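PDB 6W0V: pyocin S8, which kills competing bacteria, probably by cutting their DNA with the HNH-type nuclease domain that makes up this chain. Local coordinates for residues A[96-101]-A[111-116]. The protein carries 1 engineered substitution. Numbering follows the deposited sequence.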
ATOM      1  N   ILE A  96      -6.416   3.271  -7.226  1.00 14.69           N
ATOM      2  CA  ILE A  96      -7.188   4.487  -7.563  1.00 14.84           C
ATOM      3  C   ILE A  96      -7.925   4.157  -8.850  1.00 16.40           C
ATOM      4  O   ILE A  96      -7.257   3.973  -9.864  1.00 19.28           O
ATOM      5  CB  ILE A  96      -6.264   5.695  -7.695  1.00 15.76           C
ATOM      6  CG1 ILE A  96      -5.455   5.920  -6.419  1.00 16.30           C
ATOM      7  CG2 ILE A  96      -7.077   6.910  -8.087  1.00 17.21           C
ATOM      8  CD1 ILE A  96      -4.327   6.892  -6.587  1.00 17.28           C
ATOM      9  N   HIS A  97      -9.236   3.997  -8.750  1.00 16.21           N
ATOM     10  CA  HIS A  97     -10.098   3.521  -9.851  1.00 17.87           C
ATOM     11  C   HIS A  97     -10.694   4.732 -10.545  1.00 17.41           C
ATOM     12  O   HIS A  97     -11.153   5.647  -9.857  1.00 16.93           O
ATOM     13  CB  HIS A  97     -11.191   2.606  -9.316  1.00 20.71           C
ATOM     14  CG  HIS A  97     -12.161   2.218 -10.368  1.00 21.94           C
ATOM     15  ND1 HIS A  97     -11.783   1.466 -11.463  1.00 23.01           N
ATOM     16  CD2 HIS A  97     -13.477   2.479 -10.505  1.00 23.72           C
ATOM     17  CE1 HIS A  97     -12.836   1.267 -12.226  1.00 23.43           C
ATOM     18  NE2 HIS A  97     -13.883   1.882 -11.662  1.00 25.86           N
ATOM     19  N   HIS A  98     -10.664   4.719 -11.868  1.00 18.44           N
ATOM     20  CA  HIS A  98     -11.381   5.702 -12.708  1.00 18.98           C
ATOM     21  C   HIS A  98     -12.809   5.212 -12.885  1.00 21.42           C
ATOM     22  O   HIS A  98     -12.988   4.183 -13.554  1.00 23.08           O
ATOM     23  CB  HIS A  98     -10.648   5.873 -14.020  1.00 19.78           C
ATOM     24  CG  HIS A  98      -9.384   6.614 -13.812  1.00 18.12           C
ATOM     25  ND1 HIS A  98      -8.191   5.974 -13.594  1.00 19.77           N
ATOM     26  CD2 HIS A  98      -9.141   7.938 -13.746  1.00 19.28           C
ATOM     27  CE1 HIS A  98      -7.248   6.881 -13.443  1.00 19.83           C
ATOM     28  NE2 HIS A  98      -7.806   8.092 -13.545  1.00 18.72           N
ATOM     29  N   VAL A  99     -13.759   5.895 -12.254  1.00 22.25           N
ATOM     30  CA  VAL A  99     -15.186   5.471 -12.206  1.00 24.18           C
ATOM     31  C   VAL A  99     -15.694   5.395 -13.642  1.00 25.14           C
ATOM     32  O   VAL A  99     -16.239   4.348 -14.034  1.00 27.09           O
ATOM     33  CB  VAL A  99     -16.038   6.422 -11.351  1.00 24.91           C
ATOM     34  CG1 VAL A  99     -17.515   6.077 -11.441  1.00 27.59           C
ATOM     35  CG2 VAL A  99     -15.572   6.411  -9.909  1.00 23.32           C
ATOM     36  N   VAL A 100     -15.513   6.480 -14.385  1.00 25.08           N
ATOM     37  CA  VAL A 100     -15.670   6.468 -15.864  1.00 26.25           C
ATOM     38  C   VAL A 100     -14.305   6.073 -16.411  1.00 25.13           C
ATOM     39  O   VAL A 100     -13.325   6.798 -16.155  1.00 22.74           O
ATOM     40  CB  VAL A 100     -16.142   7.818 -16.429  1.00 26.48           C
ATOM     41  CG1 VAL A 100     -16.194   7.789 -17.948  1.00 28.30           C
ATOM     42  CG2 VAL A 100     -17.486   8.226 -15.849  1.00 29.94           C
ATOM     43  N   GLN A 101     -14.250   4.953 -17.113  1.00 28.27           N
ATOM     44  CA  GLN A 101     -12.982   4.404 -17.634  1.00 28.83           C
ATOM     45  C   GLN A 101     -12.383   5.410 -18.618  1.00 27.73           C
ATOM     46  O   GLN A 101     -13.139   6.036 -19.393  1.00 27.59           O
ATOM     47  CB  GLN A 101     -13.244   3.032 -18.240  1.00 33.84           C
ATOM     48  CG  GLN A 101     -13.736   2.034 -17.203  1.00 37.57           C
ATOM     49  CD  GLN A 101     -14.120   0.710 -17.813  1.00 41.73           C
ATOM     50  OE1 GLN A 101     -13.839   0.434 -18.977  1.00 47.54           O
ATOM     51  NE2 GLN A 101     -14.773  -0.127 -17.022  1.00 46.57           N
ATOM     52  N   ILE A 111     -10.364  14.174 -10.133  1.00 16.20           N
ATOM     53  CA  ILE A 111     -10.390  13.596  -8.773  1.00 16.00           C
ATOM     54  C   ILE A 111     -11.787  13.047  -8.497  1.00 15.98           C
ATOM     55  O   ILE A 111     -11.897  12.036  -7.822  1.00 17.63           O
ATOM     56  CB  ILE A 111      -9.948  14.663  -7.770  1.00 17.02           C
ATOM     57  CG1 ILE A 111      -8.499  15.068  -8.049  1.00 18.01           C
ATOM     58  CG2 ILE A 111     -10.139  14.178  -6.347  1.00 18.39           C
ATOM     59  CD1 ILE A 111      -8.139  16.408  -7.509  1.00 19.32           C
ATOM     60  N   ASP A 112     -12.826  13.669  -9.033  1.00 17.05           N
ATOM     61  CA  ASP A 112     -14.213  13.216  -8.779  1.00 18.78           C
ATOM     62  C   ASP A 112     -14.503  11.970  -9.610  1.00 17.71           C
ATOM     63  O   ASP A 112     -15.533  11.328  -9.365  1.00 22.52           O
ATOM     64  CB  ASP A 112     -15.196  14.351  -9.035  1.00 19.67           C
ATOM     65  CG  ASP A 112     -14.934  15.503  -8.089  1.00 21.42           C
ATOM     66  OD1 ASP A 112     -14.712  15.230  -6.905  1.00 21.55           O
ATOM     67  OD2 ASP A 112     -14.932  16.644  -8.539  1.00 24.31           O
ATOM     68  N   ASN A 113     -13.610  11.626 -10.533  1.00 17.18           N
ATOM     69  CA  ASN A 113     -13.713  10.379 -11.324  1.00 18.18           C
ATOM     70  C   ASN A 113     -12.934   9.260 -10.632  1.00 17.29           C
ATOM     71  O   ASN A 113     -12.828   8.168 -11.210  1.00 19.04           O
ATOM     72  CB  ASN A 113     -13.199  10.569 -12.745  1.00 19.19           C
ATOM     73  CG  ASN A 113     -13.573   9.403 -13.626  1.00 20.75           C
ATOM     74  OD1 ASN A 113     -14.658   8.843 -13.485  1.00 21.72           O
ATOM     75  ND2 ASN A 113     -12.669   9.016 -14.508  1.00 20.97           N
ATOM     76  N   LEU A 114     -12.391   9.526  -9.448  1.00 16.34           N
ATOM     77  CA  LEU A 114     -11.517   8.541  -8.779  1.00 15.82           C
ATOM     78  C   LEU A 114     -12.225   7.974  -7.565  1.00 16.27           C
ATOM     79  O   LEU A 114     -12.861   8.717  -6.819  1.00 18.41           O
ATOM     80  CB  LEU A 114     -10.204   9.193  -8.370  1.00 15.43           C
ATOM     81  CG  LEU A 114      -9.482   9.911  -9.502  1.00 16.00           C
ATOM     82  CD1 LEU A 114      -8.201  10.527  -8.980  1.00 16.30           C
ATOM     83  CD2 LEU A 114      -9.204   8.972 -10.666  1.00 15.97           C
ATOM     84  N   ARG A 115     -12.032   6.683  -7.381  1.00 16.63           N
ATOM     85  CA  ARG A 115     -12.432   5.989  -6.149  1.00 17.97           C
ATOM     86  C   ARG A 115     -11.232   5.191  -5.706  1.00 17.85           C
ATOM     87  O   ARG A 115     -10.574   4.611  -6.559  1.00 18.40           O
ATOM     88  CB  ARG A 115     -13.582   5.025  -6.412  1.00 21.10           C
ATOM     89  CG  ARG A 115     -14.808   5.706  -6.974  1.00 24.43           C
ATOM     90  CD  ARG A 115     -15.291   6.737  -6.010  1.00 28.80           C
ATOM     91  NE  ARG A 115     -16.016   6.176  -4.887  1.00 33.03           N
ATOM     92  CZ  ARG A 115     -17.005   6.827  -4.290  1.00 35.51           C
ATOM     93  NH1 ARG A 115     -17.629   6.305  -3.250  1.00 35.80           N
ATOM     94  NH2 ARG A 115     -17.371   8.011  -4.742  1.00 38.96           N
ATOM     95  N   VAL A 116     -10.988   5.130  -4.417  1.00 17.87           N
ATOM     96  CA  VAL A 116      -9.963   4.180  -3.939  1.00 16.99           C
ATOM     97  C   VAL A 116     -10.677   2.874  -3.619  1.00 16.67           C
ATOM     98  O   VAL A 116     -11.747   2.893  -3.005  1.00 17.87           O
ATOM     99  CB  VAL A 116      -9.150   4.758  -2.786  1.00 16.98           C
ATOM    100  CG1 VAL A 116      -8.158   3.728  -2.274  1.00 17.50           C
ATOM    101  CG2 VAL A 116      -8.447   6.016  -3.245  1.00 17.48           C
TER
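Asn113 stands where a short 3-10 turn passes into strand 114-117, and its side chain is a worked example of an amide extending a beta hairpin beyond its last backbone pair. CB carries CG anti to the backbone N (chi1 -168°), so the amide reaches across to 99-100. There CG faces the backbone of Val100 and its two polar atoms divide the work. Asn113 OD1 accepts the N-H of Val100 on a lone pair, Val100 N to Asn113 OD1 2.7 Å. Asn113 ND2 gives one hydrogen to Val100 O at 2.8 Å, almost straight (176°) and in the plane of the amide, much as a backbone peptide would; its other bond goes to Ala107 O in the connecting loop. Gripped at both ends, the amide can hardly flip.

Asn113 ND2 also lies at the edge of the His98 ring, 3.8 Å from its CD2 and in the ring plane, with ring and amide planes 53° apart. Leu114 CD2 covers one face of this imidazole, 3.2 Å from CD2 of His98. His98 NE2 is bonded to Val108 O, which fixes the ring's rotation, so that in a neutral ring the proton sits on NE2 and ND1 would be left with its lone pair.

Behind the amide the backbone continues the pairing: Val99 N meets Asn113 O at 2.7 Å, and the antiparallel hydrogen-bonded pair His97-Arg115 is closed by His97 N to Arg115 O at 2.6 Å and Arg115 N to His97 O at 2.8 Å. Asn113 is probably the asparagine of the H-N-H motif, its hairpin the beta-beta part of the beta-beta-alpha fold of this family. Strand 114-117 is central in its sheet, between 95-98 and 27-28; Ile96, Leu114 and Val116 pack on helix 45-57, while on the other face His97 meets His122 of helix 119-122.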